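Local coordinates for 5'-tyrosyl-DNA phosphodiesterase (Caenorhabditis elegans, PDB 4FVA), which belongs to the endonuclease/exonuclease/phosphatase family of DNase I-like proteins, and carries a bound magnesium ion, at residues T125-T130 against P135-Q140; R149-Q154 against A158-G163; G23-S28 against D203-F208; F143-V148 against D178-A183. One frame throughout, in Å; residues are numbered along the deposited sequence.

Interaction 1: residues T125-T130 against P135-Q140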
loop_
_atom_site.group_PDB
_atom_site.type_symbol
_atom_site.label_atom_id
_atom_site.label_comp_id
_atom_site.label_asym_id
_atom_site.label_seq_id
_atom_site.Cartn_x
_atom_site.Cartn_y
_atom_site.Cartn_z
ATOM N N THR A 125 1.182 3.894 -4.560
ATOM C CA THR A 125 2.318 4.784 -4.715
ATOM C C THR A 125 3.266 4.693 -3.541
ATOM O O THR A 125 2.917 4.192 -2.481
ATOM C CB THR A 125 1.896 6.262 -4.917
ATOM O OG1 THR A 125 3.030 7.031 -5.344
ATOM C CG2 THR A 125 1.350 6.845 -3.603
ATOM N N HIS A 126 4.479 5.170 -3.763
ATOM C CA HIS A 126 5.475 5.306 -2.716
ATOM C C HIS A 126 5.978 6.741 -2.825
ATOM O O HIS A 126 6.864 7.013 -3.633
ATOM C CB HIS A 126 6.621 4.323 -2.972
ATOM C CG HIS A 126 7.695 4.347 -1.927
ATOM N ND1 HIS A 126 8.877 3.657 -2.066
ATOM C CD2 HIS A 126 7.770 4.997 -0.736
ATOM C CE1 HIS A 126 9.639 3.869 -1.001
ATOM N NE2 HIS A 126 8.990 4.673 -0.180
ATOM N N LEU A 127 5.419 7.661 -2.037
ATOM C CA LEU A 127 5.737 9.083 -2.229
ATOM C C LEU A 127 7.160 9.446 -1.793
ATOM O O LEU A 127 7.768 8.742 -0.978
ATOM C CB LEU A 127 4.710 9.975 -1.522
ATOM C CG LEU A 127 3.266 9.782 -2.003
ATOM C CD1 LEU A 127 2.338 10.850 -1.396
ATOM C CD2 LEU A 127 3.204 9.773 -3.532
ATOM N N GLU A 128 7.688 10.547 -2.334
ATOM C CA GLU A 128 9.073 10.941 -2.080
ATOM C C GLU A 128 9.451 10.822 -0.603
ATOM O O GLU A 128 8.680 11.177 0.293
ATOM C CB GLU A 128 9.341 12.363 -2.598
ATOM C CG GLU A 128 10.759 12.587 -3.149
ATOM C CD GLU A 128 10.956 12.036 -4.558
ATOM O OE1 GLU A 128 10.000 11.461 -5.140
ATOM O OE2 GLU A 128 12.070 12.188 -5.102
ATOM N N SER A 129 10.643 10.288 -0.359
ATOM C CA SER A 129 11.110 9.959 0.990
ATOM C C SER A 129 11.868 11.127 1.654
ATOM O O SER A 129 12.463 11.969 0.962
ATOM C CB SER A 129 12.014 8.722 0.925
ATOM O OG SER A 129 11.401 7.646 0.214
ATOM N N THR A 130 11.846 11.136 2.989
ATOM C CA THR A 130 12.588 12.049 3.887
ATOM C C THR A 130 11.978 13.429 4.078
ATOM O O THR A 130 11.281 13.952 3.213
ATOM C CB THR A 130 14.080 12.228 3.524
ATOM O OG1 THR A 130 14.222 13.265 2.538
ATOM C CG2 THR A 130 14.680 10.917 3.023
ATOM N N PRO A 135 8.566 19.203 -0.177
ATOM C CA PRO A 135 8.002 19.883 -1.347
ATOM C C PRO A 135 7.500 18.884 -2.377
ATOM O O PRO A 135 6.331 18.955 -2.772
ATOM C CB PRO A 135 9.196 20.677 -1.910
ATOM C CG PRO A 135 10.095 20.907 -0.706
ATOM C CD PRO A 135 9.945 19.648 0.121
ATOM N N GLN A 136 8.363 17.964 -2.793
ATOM C CA GLN A 136 7.992 16.990 -3.814
ATOM C C GLN A 136 6.865 16.099 -3.328
ATOM O O GLN A 136 5.933 15.793 -4.082
ATOM C CB GLN A 136 9.174 16.101 -4.213
ATOM C CG GLN A 136 10.370 16.817 -4.824
ATOM C CD GLN A 136 11.394 17.223 -3.777
ATOM O OE1 GLN A 136 11.059 17.771 -2.718
ATOM N NE2 GLN A 136 12.656 16.920 -4.059
ATOM N N ARG A 137 6.956 15.670 -2.071
ATOM C CA ARG A 137 5.963 14.748 -1.523
ATOM C C ARG A 137 4.568 15.373 -1.468
ATOM O O ARG A 137 3.580 14.743 -1.846
ATOM C CB ARG A 137 6.391 14.250 -0.140
ATOM C CG ARG A 137 5.319 13.470 0.607
ATOM C CD ARG A 137 5.931 12.730 1.794
ATOM N NE ARG A 137 6.551 13.632 2.763
ATOM C CZ ARG A 137 7.862 13.842 2.854
ATOM N NH1 ARG A 137 8.691 13.219 2.027
ATOM N NH2 ARG A 137 8.347 14.674 3.768
ATOM N N CYS A 138 4.488 16.616 -1.010
ATOM C CA CYS A 138 3.194 17.284 -0.905
ATOM C C CYS A 138 2.565 17.507 -2.272
ATOM O O CYS A 138 1.348 17.407 -2.432
ATOM C CB CYS A 138 3.322 18.615 -0.148
ATOM S SG CYS A 138 3.620 18.451 1.601
ATOM N N ALA A 139 3.392 17.801 -3.267
ATOM C CA ALA A 139 2.886 17.960 -4.628
ATOM C C ALA A 139 2.363 16.637 -5.176
ATOM O O ALA A 139 1.331 16.592 -5.842
ATOM C CB ALA A 139 3.972 18.521 -5.538
ATOM N N GLN A 140 3.095 15.561 -4.913
ATOM C CA GLN A 140 2.678 14.241 -5.380
ATOM C C GLN A 140 1.333 13.858 -4.767
ATOM O O GLN A 140 0.445 13.376 -5.469
ATOM C CB GLN A 140 3.758 13.202 -5.075
ATOM C CG GLN A 140 5.032 13.401 -5.898
ATOM C CD GLN A 140 6.214 12.607 -5.361
ATOM O OE1 GLN A 140 6.096 11.884 -4.364
ATOM N NE2 GLN A 140 7.372 12.753 -6.013
#
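R137 swings CG away from its own backbone N (chi1 170°) and bends at chi3, which carries its guanidinium along the loop that follows strand 118-126; Q140, extended beyond CG, brings its amide up to E128. The arginine reaches two carbonyls within its guanidinium plane: NH1 bonds to E128 O at 2.7 Å and to T130 O at 2.9 Å, and NH2 adds a bond to T130 O at 3.1 Å. Both nitrogens come to T130 O from the same face, above its carbonyl plane. With NE in a salt bridge to E172, the flat group is held against rotation. The loop and helix 134-154 start the crossover of a beta-alpha-beta unit that ends in strand 159-163, part of the DNase I-like alpha/beta sandwich. Q140 suits its place by offering an acceptor and a donor together: OE1 takes E128 N at 2.9 Å on an in-plane lone pair, while NE2 gives a nearly straight bond (173°) to E128 OE1 at 3.1 Å, meeting it from above the carboxylate. Amide and carboxylate planes lie 68° apart. S102 OG and G103 N also bind that carboxylate. Beside these bonds, L127 CD2 packs on Q140 CB at 3.8 Å.

Interaction 2: residues R149-Q154 against A158-G163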
loop_
_atom_site.group_PDB
_atom_site.type_symbol
_atom_site.label_atom_id
_atom_site.label_comp_id
_atom_site.label_asym_id
_atom_site.label_seq_id
_atom_site.Cartn_x
_atom_site.Cartn_y
_atom_site.Cartn_z
ATOM N N ARG A 149 -9.987 12.269 -7.547
ATOM C CA ARG A 149 -11.181 13.092 -7.736
ATOM C C ARG A 149 -11.731 12.871 -9.149
ATOM O O ARG A 149 -12.926 12.658 -9.331
ATOM C CB ARG A 149 -10.846 14.574 -7.509
ATOM C CG ARG A 149 -12.034 15.486 -7.210
ATOM C CD ARG A 149 -11.559 16.897 -6.831
ATOM N NE ARG A 149 -10.580 16.880 -5.744
ATOM C CZ ARG A 149 -9.283 17.143 -5.914
ATOM N NH1 ARG A 149 -8.439 17.097 -4.885
ATOM N NH2 ARG A 149 -8.825 17.462 -7.120
ATOM N N GLU A 150 -10.854 12.935 -10.152
ATOM C CA GLU A 150 -11.249 12.687 -11.544
ATOM C C GLU A 150 -11.826 11.278 -11.774
ATOM O O GLU A 150 -12.872 11.126 -12.402
ATOM C CB GLU A 150 -10.061 12.921 -12.477
ATOM C CG GLU A 150 -10.377 12.717 -13.942
ATOM C CD GLU A 150 -9.200 13.048 -14.837
ATOM O OE1 GLU A 150 -8.058 12.679 -14.484
ATOM O OE2 GLU A 150 -9.419 13.685 -15.891
ATOM N N ILE A 151 -11.150 10.249 -11.267
ATOM C CA ILE A 151 -11.623 8.875 -11.450
ATOM C C ILE A 151 -13.029 8.731 -10.885
ATOM O O ILE A 151 -13.900 8.119 -11.504
ATOM C CB ILE A 151 -10.654 7.855 -10.798
ATOM C CG1 ILE A 151 -9.402 7.710 -11.670
ATOM C CG2 ILE A 151 -11.313 6.462 -10.620
ATOM C CD1 ILE A 151 -8.296 6.871 -11.041
ATOM N N ILE A 152 -13.235 9.282 -9.695
ATOM C CA ILE A 152 -14.534 9.242 -9.028
ATOM C C ILE A 152 -15.619 9.930 -9.871
ATOM O O ILE A 152 -16.710 9.402 -10.049
ATOM C CB ILE A 152 -14.438 9.915 -7.651
ATOM C CG1 ILE A 152 -13.580 9.072 -6.700
ATOM C CG2 ILE A 152 -15.820 10.198 -7.096
ATOM C CD1 ILE A 152 -13.187 9.808 -5.413
ATOM N N ALA A 153 -15.301 11.113 -10.383
ATOM C CA ALA A 153 -16.195 11.863 -11.271
ATOM C C ALA A 153 -16.516 11.089 -12.552
ATOM O O ALA A 153 -17.643 11.136 -13.047
ATOM C CB ALA A 153 -15.596 13.229 -11.602
ATOM N N GLN A 154 -15.528 10.377 -13.089
ATOM C CA GLN A 154 -15.720 9.634 -14.337
ATOM C C GLN A 154 -16.386 8.282 -14.137
ATOM O O GLN A 154 -16.822 7.657 -15.098
ATOM C CB GLN A 154 -14.372 9.412 -15.048
ATOM C CG GLN A 154 -13.680 10.665 -15.590
ATOM C CD GLN A 154 -12.278 10.361 -16.130
ATOM O OE1 GLN A 154 -11.647 9.377 -15.732
ATOM N NE2 GLN A 154 -11.783 11.214 -17.018
ATOM N N ALA A 158 -18.159 3.515 -8.673
ATOM C CA ALA A 158 -16.964 2.665 -8.595
ATOM C C ALA A 158 -16.341 2.632 -7.201
ATOM O O ALA A 158 -16.483 3.576 -6.416
ATOM C CB ALA A 158 -15.911 3.090 -9.616
ATOM N N LEU A 159 -15.638 1.544 -6.906
ATOM C CA LEU A 159 -14.792 1.493 -5.712
ATOM C C LEU A 159 -13.415 2.007 -6.102
ATOM O O LEU A 159 -12.832 1.545 -7.089
ATOM C CB LEU A 159 -14.646 0.059 -5.214
ATOM C CG LEU A 159 -15.498 -0.415 -4.044
ATOM C CD1 LEU A 159 -15.108 -1.839 -3.647
ATOM C CD2 LEU A 159 -15.334 0.536 -2.879
ATOM N N VAL A 160 -12.912 2.990 -5.363
ATOM C CA VAL A 160 -11.577 3.511 -5.619
ATOM C C VAL A 160 -10.723 3.363 -4.351
ATOM O O VAL A 160 -11.101 3.852 -3.271
ATOM C CB VAL A 160 -11.624 4.997 -6.062
ATOM C CG1 VAL A 160 -10.230 5.513 -6.340
ATOM C CG2 VAL A 160 -12.505 5.169 -7.302
ATOM N N PHE A 161 -9.579 2.691 -4.477
ATOM C CA PHE A 161 -8.627 2.575 -3.365
ATOM C C PHE A 161 -7.317 3.272 -3.714
ATOM O O PHE A 161 -6.648 2.923 -4.700
ATOM C CB PHE A 161 -8.352 1.102 -3.007
ATOM C CG PHE A 161 -9.575 0.367 -2.517
ATOM C CD1 PHE A 161 -10.142 0.686 -1.297
ATOM C CD2 PHE A 161 -10.167 -0.629 -3.296
ATOM C CE1 PHE A 161 -11.281 0.028 -0.843
ATOM C CE2 PHE A 161 -11.310 -1.303 -2.851
ATOM C CZ PHE A 161 -11.866 -0.969 -1.615
ATOM N N PHE A 162 -6.943 4.247 -2.900
ATOM C CA PHE A 162 -5.659 4.920 -3.084
ATOM C C PHE A 162 -4.800 4.876 -1.828
ATOM O O PHE A 162 -5.283 5.193 -0.738
ATOM C CB PHE A 162 -5.852 6.373 -3.488
ATOM C CG PHE A 162 -4.617 7.193 -3.306
ATOM C CD1 PHE A 162 -3.527 7.031 -4.154
ATOM C CD2 PHE A 162 -4.521 8.080 -2.253
ATOM C CE1 PHE A 162 -2.363 7.776 -3.965
ATOM C CE2 PHE A 162 -3.366 8.833 -2.059
ATOM C CZ PHE A 162 -2.284 8.673 -2.917
ATOM N N GLY A 163 -3.530 4.491 -1.979
ATOM C CA GLY A 163 -2.615 4.508 -0.852
ATOM C C GLY A 163 -1.247 3.910 -1.144
ATOM O O GLY A 163 -0.782 3.885 -2.294
#
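V160 pushes its CG2 methyl against two consecutive isoleucines of helix 134-154, and this one methyl makes both close contacts. I151 meets it with its short branch, CG2 lying 3.8 Å from V160 CG2. I152 meets it with the longer branch instead, its CG1 methylene standing 4.1 Å from V160 CG2. The two approaches come from directions roughly at right angles, and in each pair the side chains lie slantwise to one another. The valine torsion (chi1 -179°) places CG1 opposite its backbone N and leaves CG2 to face the helix. Branched aliphatic residues fit well here: valine suits an extended strand, and each isoleucine has two differently placed branches, one of which it offers to the valine methyl.

The packing continues beyond the pair. I151 also rests on F121 and V160 on L123, both of the parallel neighbour strand 118-126, while I152 reaches S221 of the antiparallel neighbour 212-221. On the other side of the strand, L159 and F161 point away from the helix, and the F161 ring meets F254 of the second sheet. One side of strand 159-163 is therefore covered by a helix and the other by a sheet. This is the return leg of a beta-alpha-beta crossover packed on the outside of the two-sheet DNase I-like sandwich.

Interaction 3: residues G23-S28 against D203-F208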
loop_
_atom_site.group_PDB
_atom_site.type_symbol
_atom_site.label_atom_id
_atom_site.label_comp_id
_atom_site.label_asym_id
_atom_site.label_seq_id
_atom_site.Cartn_x
_atom_site.Cartn_y
_atom_site.Cartn_z
ATOM N N GLY A 23 12.757 -3.788 0.506
ATOM C CA GLY A 23 13.645 -4.521 -0.388
ATOM C C GLY A 23 15.029 -3.896 -0.534
ATOM O O GLY A 23 15.984 -4.564 -0.959
ATOM N N LEU A 24 15.155 -2.615 -0.193
ATOM C CA LEU A 24 16.457 -1.948 -0.311
ATOM C C LEU A 24 17.418 -2.372 0.784
ATOM O O LEU A 24 18.621 -2.086 0.716
ATOM C CB LEU A 24 16.296 -0.427 -0.282
ATOM C CG LEU A 24 15.622 0.199 -1.492
ATOM C CD1 LEU A 24 15.494 1.710 -1.278
ATOM C CD2 LEU A 24 16.439 -0.130 -2.764
ATOM N N ASP A 25 16.889 -3.035 1.809
ATOM C CA ASP A 25 17.738 -3.540 2.881
ATOM C C ASP A 25 18.170 -4.970 2.548
ATOM O O ASP A 25 17.351 -5.890 2.500
ATOM C CB ASP A 25 17.005 -3.464 4.214
ATOM C CG ASP A 25 17.803 -4.051 5.365
ATOM O OD1 ASP A 25 18.992 -4.401 5.167
ATOM O OD2 ASP A 25 17.233 -4.161 6.477
ATOM N N GLY A 26 19.460 -5.143 2.299
ATOM C CA GLY A 26 19.981 -6.413 1.828
ATOM C C GLY A 26 20.129 -7.493 2.883
ATOM O O GLY A 26 20.268 -8.661 2.532
ATOM N N ARG A 27 20.113 -7.113 4.160
ATOM C CA ARG A 27 20.273 -8.057 5.262
ATOM C C ARG A 27 19.118 -9.059 5.385
ATOM O O ARG A 27 17.967 -8.664 5.567
ATOM C CB ARG A 27 20.427 -7.290 6.575
ATOM C CG ARG A 27 21.626 -6.332 6.569
ATOM C CD ARG A 27 21.582 -5.295 7.698
ATOM N NE ARG A 27 20.421 -4.411 7.593
ATOM C CZ ARG A 27 20.109 -3.470 8.479
ATOM N NH1 ARG A 27 20.874 -3.276 9.546
ATOM N NH2 ARG A 27 19.033 -2.717 8.295
ATOM N N SER A 28 19.432 -10.351 5.304
ATOM C CA SER A 28 18.423 -11.407 5.433
ATOM C C SER A 28 17.267 -11.222 4.448
ATOM O O SER A 28 16.125 -11.592 4.742
ATOM C CB SER A 28 17.871 -11.457 6.863
ATOM O OG SER A 28 18.860 -11.866 7.787
ATOM N N ASP A 203 13.251 -2.574 15.080
ATOM C CA ASP A 203 14.691 -2.337 15.121
ATOM C C ASP A 203 15.410 -2.839 13.881
ATOM O O ASP A 203 16.626 -3.037 13.906
ATOM C CB ASP A 203 15.327 -2.947 16.384
ATOM C CG ASP A 203 15.152 -4.459 16.468
ATOM O OD1 ASP A 203 14.507 -5.046 15.574
ATOM O OD2 ASP A 203 15.638 -5.061 17.449
ATOM N N ASN A 204 14.674 -3.061 12.797
ATOM C CA ASN A 204 15.336 -3.403 11.547
ATOM C C ASN A 204 16.331 -2.300 11.192
ATOM O O ASN A 204 17.423 -2.567 10.681
ATOM C CB ASN A 204 14.337 -3.621 10.408
ATOM C CG ASN A 204 13.808 -5.051 10.349
ATOM O OD1 ASN A 204 13.657 -5.726 11.374
ATOM N ND2 ASN A 204 13.558 -5.528 9.129
ATOM N N LYS A 205 15.943 -1.057 11.464
ATOM C CA LYS A 205 16.825 0.083 11.224
ATOM C C LYS A 205 17.326 0.739 12.510
ATOM O O LYS A 205 16.568 0.966 13.462
ATOM C CB LYS A 205 16.126 1.115 10.340
ATOM C CG LYS A 205 15.690 0.526 9.028
ATOM C CD LYS A 205 16.912 0.048 8.257
ATOM C CE LYS A 205 16.530 -0.657 6.956
ATOM N NZ LYS A 205 15.920 0.257 5.956
ATOM N N GLN A 206 18.627 1.007 12.519
ATOM C CA GLN A 206 19.316 1.681 13.612
ATOM C C GLN A 206 19.619 3.130 13.250
ATOM O O GLN A 206 19.694 3.486 12.071
ATOM C CB GLN A 206 20.625 0.968 13.938
ATOM C CG GLN A 206 21.781 1.411 13.058
ATOM C CD GLN A 206 23.073 0.720 13.418
ATOM O OE1 GLN A 206 23.067 -0.340 14.042
ATOM N NE2 GLN A 206 24.194 1.318 13.031
ATOM N N GLY A 207 19.764 3.967 14.271
ATOM C CA GLY A 207 20.223 5.332 14.085
ATOM C C GLY A 207 19.087 6.317 14.211
ATOM O O GLY A 207 19.299 7.525 14.315
ATOM N N PHE A 208 17.871 5.795 14.216
ATOM C CA PHE A 208 16.726 6.632 14.475
ATOM C C PHE A 208 16.660 6.541 15.985
ATOM O O PHE A 208 17.295 5.662 16.568
ATOM C CB PHE A 208 15.466 6.114 13.792
ATOM C CG PHE A 208 15.557 6.099 12.294
ATOM C CD1 PHE A 208 15.654 7.282 11.575
ATOM C CD2 PHE A 208 15.543 4.898 11.603
ATOM C CE1 PHE A 208 15.740 7.268 10.189
ATOM C CE2 PHE A 208 15.620 4.873 10.221
ATOM C CZ PHE A 208 15.721 6.061 9.511
#
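R27 and K205 meet at a slant where two loops come together, the lysine laying CD and CE alongside R27 NH2 and D25 OD2. The guanidinium turns one edge to K205, whose CD lies in that plane 3.5 Å from R27 NH2. D25 holds the arginine in this orientation, its carboxylate being taken side-on: R27 NE bonds D25 OD1 at 2.8 Å on its syn side, and R27 NH2 reaches D25 OD2 at 2.9 Å from above the carboxylate plane. R27 N adds a bond to D25 OD1 at 3.1 Å from the face opposite to NE, forming an Asx turn, so two donors grip OD1 and the carboxylate is well fixed. Aspartate suits this turn because its short chain, with CG opposite the backbone N (chi1 177°), keeps both oxygens near the loop.

R27 NH2, already bonded to D25 OD2, adds a weak, strongly bent bond (118°) to N204 O at 2.9 Å. D25 and K205 run past each other in opposite directions, bringing K205 CE to 3.6 Å from D25 OD2. The lysine nitrogen goes further, and NZ bonds D22 OD1. Because D22 and E52 form the magnesium site, these two loops, 175 residues apart in the chain, meet beside the metal centre characteristic of DNase I-like proteins.

Interaction 4: residues F143-V148 against D178-A183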
loop_
_atom_site.group_PDB
_atom_site.type_symbol
_atom_site.label_atom_id
_atom_site.label_comp_id
_atom_site.label_asym_id
_atom_site.label_seq_id
_atom_site.Cartn_x
_atom_site.Cartn_y
_atom_site.Cartn_z
ATOM N N PHE A 143 -1.391 15.745 -6.402
ATOM C CA PHE A 143 -1.572 15.176 -7.721
ATOM C C PHE A 143 -2.365 13.885 -7.630
ATOM O O PHE A 143 -3.298 13.659 -8.410
ATOM C CB PHE A 143 -0.205 14.935 -8.371
ATOM C CG PHE A 143 -0.265 14.226 -9.693
ATOM C CD1 PHE A 143 -0.399 14.939 -10.880
ATOM C CD2 PHE A 143 -0.182 12.837 -9.752
ATOM C CE1 PHE A 143 -0.462 14.273 -12.113
ATOM C CE2 PHE A 143 -0.235 12.164 -10.972
ATOM C CZ PHE A 143 -0.373 12.881 -12.154
ATOM N N CYS A 144 -2.016 13.033 -6.675
ATOM C CA CYS A 144 -2.741 11.774 -6.537
ATOM C C CYS A 144 -4.211 12.024 -6.218
ATOM O O CYS A 144 -5.093 11.381 -6.781
ATOM C CB CYS A 144 -2.102 10.882 -5.467
ATOM S SG CYS A 144 -0.487 10.230 -5.951
ATOM N N MET A 145 -4.475 12.967 -5.323
ATOM C CA MET A 145 -5.862 13.258 -4.949
ATOM C C MET A 145 -6.665 13.826 -6.130
ATOM O O MET A 145 -7.842 13.505 -6.312
ATOM C CB MET A 145 -5.917 14.170 -3.715
ATOM C CG MET A 145 -5.692 13.434 -2.370
ATOM S SD MET A 145 -6.813 12.019 -2.153
ATOM C CE MET A 145 -6.258 11.332 -0.593
ATOM N N ASP A 146 -6.021 14.641 -6.954
ATOM C CA ASP A 146 -6.679 15.152 -8.144
ATOM C C ASP A 146 -7.062 14.016 -9.073
ATOM O O ASP A 146 -8.142 14.015 -9.671
ATOM C CB ASP A 146 -5.785 16.158 -8.869
ATOM C CG ASP A 146 -5.650 17.477 -8.114
ATOM O OD1 ASP A 146 -6.504 17.772 -7.258
ATOM O OD2 ASP A 146 -4.694 18.229 -8.395
ATOM N N LYS A 147 -6.165 13.044 -9.195
ATOM C CA LYS A 147 -6.411 11.890 -10.032
ATOM C C LYS A 147 -7.578 11.068 -9.496
ATOM O O LYS A 147 -8.443 10.628 -10.261
ATOM C CB LYS A 147 -5.140 11.044 -10.136
ATOM C CG LYS A 147 -5.253 9.831 -11.052
ATOM C CD LYS A 147 -5.650 10.235 -12.463
ATOM C CE LYS A 147 -5.515 9.072 -13.438
ATOM N NZ LYS A 147 -6.297 7.867 -13.024
ATOM N N VAL A 148 -7.596 10.862 -8.181
ATOM C CA VAL A 148 -8.714 10.193 -7.512
ATOM C C VAL A 148 -10.024 10.947 -7.719
ATOM O O VAL A 148 -11.044 10.347 -8.044
ATOM C CB VAL A 148 -8.435 10.007 -5.993
ATOM C CG1 VAL A 148 -9.703 9.606 -5.226
ATOM C CG2 VAL A 148 -7.336 8.965 -5.779
ATOM N N ASP A 178 -14.167 15.411 -0.575
ATOM C CA ASP A 178 -15.262 14.939 0.259
ATOM C C ASP A 178 -15.754 13.641 -0.390
ATOM O O ASP A 178 -15.798 13.548 -1.610
ATOM C CB ASP A 178 -16.359 16.002 0.332
ATOM C CG ASP A 178 -15.902 17.255 1.077
ATOM O OD1 ASP A 178 -14.829 17.212 1.723
ATOM O OD2 ASP A 178 -16.595 18.292 0.992
ATOM N N GLY A 179 -16.094 12.632 0.405
ATOM C CA GLY A 179 -16.443 11.337 -0.164
ATOM C C GLY A 179 -15.280 10.352 -0.107
ATOM O O GLY A 179 -15.484 9.131 -0.144
ATOM N N VAL A 180 -14.058 10.886 -0.043
ATOM C CA VAL A 180 -12.853 10.074 0.129
ATOM C C VAL A 180 -12.462 10.073 1.605
ATOM O O VAL A 180 -12.242 11.140 2.190
ATOM C CB VAL A 180 -11.650 10.610 -0.691
ATOM C CG1 VAL A 180 -10.399 9.779 -0.403
ATOM C CG2 VAL A 180 -11.956 10.613 -2.183
ATOM N N LYS A 181 -12.333 8.884 2.194
ATOM C CA LYS A 181 -12.014 8.757 3.603
ATOM C C LYS A 181 -10.770 7.939 3.834
ATOM O O LYS A 181 -10.443 7.039 3.055
ATOM C CB LYS A 181 -13.163 8.106 4.384
ATOM C CG LYS A 181 -14.422 8.953 4.494
ATOM C CD LYS A 181 -15.476 8.245 5.353
ATOM C CE LYS A 181 -16.644 9.170 5.668
ATOM N NZ LYS A 181 -17.231 9.746 4.433
ATOM N N ASP A 182 -10.109 8.242 4.947
ATOM C CA ASP A 182 -8.917 7.536 5.364
ATOM C C ASP A 182 -9.357 6.291 6.125
ATOM O O ASP A 182 -10.087 6.376 7.113
ATOM C CB ASP A 182 -8.080 8.465 6.245
ATOM C CG ASP A 182 -6.837 7.801 6.781
ATOM O OD1 ASP A 182 -6.912 6.601 7.112
ATOM O OD2 ASP A 182 -5.800 8.495 6.914
ATOM N N ALA A 183 -8.930 5.129 5.648
ATOM C CA ALA A 183 -9.382 3.852 6.214
ATOM C C ALA A 183 -9.126 3.739 7.716
ATOM O O ALA A 183 -9.989 3.285 8.467
ATOM C CB ALA A 183 -8.742 2.678 5.463
#
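V148 on helix 134-154 faces V180 across 8.7 Å between their CA atoms, the nearest CA pair of segments 143-148 and 178-183. In the DNase I-like alpha/beta sandwich this helix covers the outer side of one sheet, and strand 181-182 pairs with strand 212-221 of that sheet.

The contact is wholly apolar and rests on V180, which meets two residues three apart on one side of the helix. Both valines hold CG1 opposite the backbone N, yet they meet through unlike branches: V148 CG1 touches V180 CG2 at 3.9 Å, with the two side chains at a slant. Being beta-branched, each valine carries methyls on both sides of CB, which suits the pair to fill the distance between helix and chain. M145 works differently. Its chain, folded by chi1 and chi2 (-79° and -53°), starts to one side and then brings its terminal methyl round to V180, a reach for which a flexible, unbranched thioether is well suited. Y219 of strand 212-221 touches both M145 and V180, and F162 of strand 159-163 lies against M145 and V148, so the rings of Y219 and F162 also pack on these aliphatic groups. The methionine end makes the looser touch, M145 CE to V180 CG1 at 4.4 Å.

Overall arrangement
Interactions 1, 2 and 4 share helix 134-154 and fasten it to one sheet at successive points along its length. Interactions 2 and 4 are buried and apolar; their centres are 7 Å apart, and they merge where F162 packs on C144 and I152 CD1 meets V180 CG2 at 3.5 Å. Interaction 1, at the other end of the helix, is partly buried and polar, its hydrogen bonds serving loop carbonyls, a backbone N and a carboxylate; it joins interaction 2 through T125 beside G163. Interaction 3, partly buried, joins two loops near the magnesium by a weak hydrogen bond and lysine methylenes laid against an Asp-Arg salt bridge, about 34 Å from interaction 2 between centres, and encloses the other three along the chain.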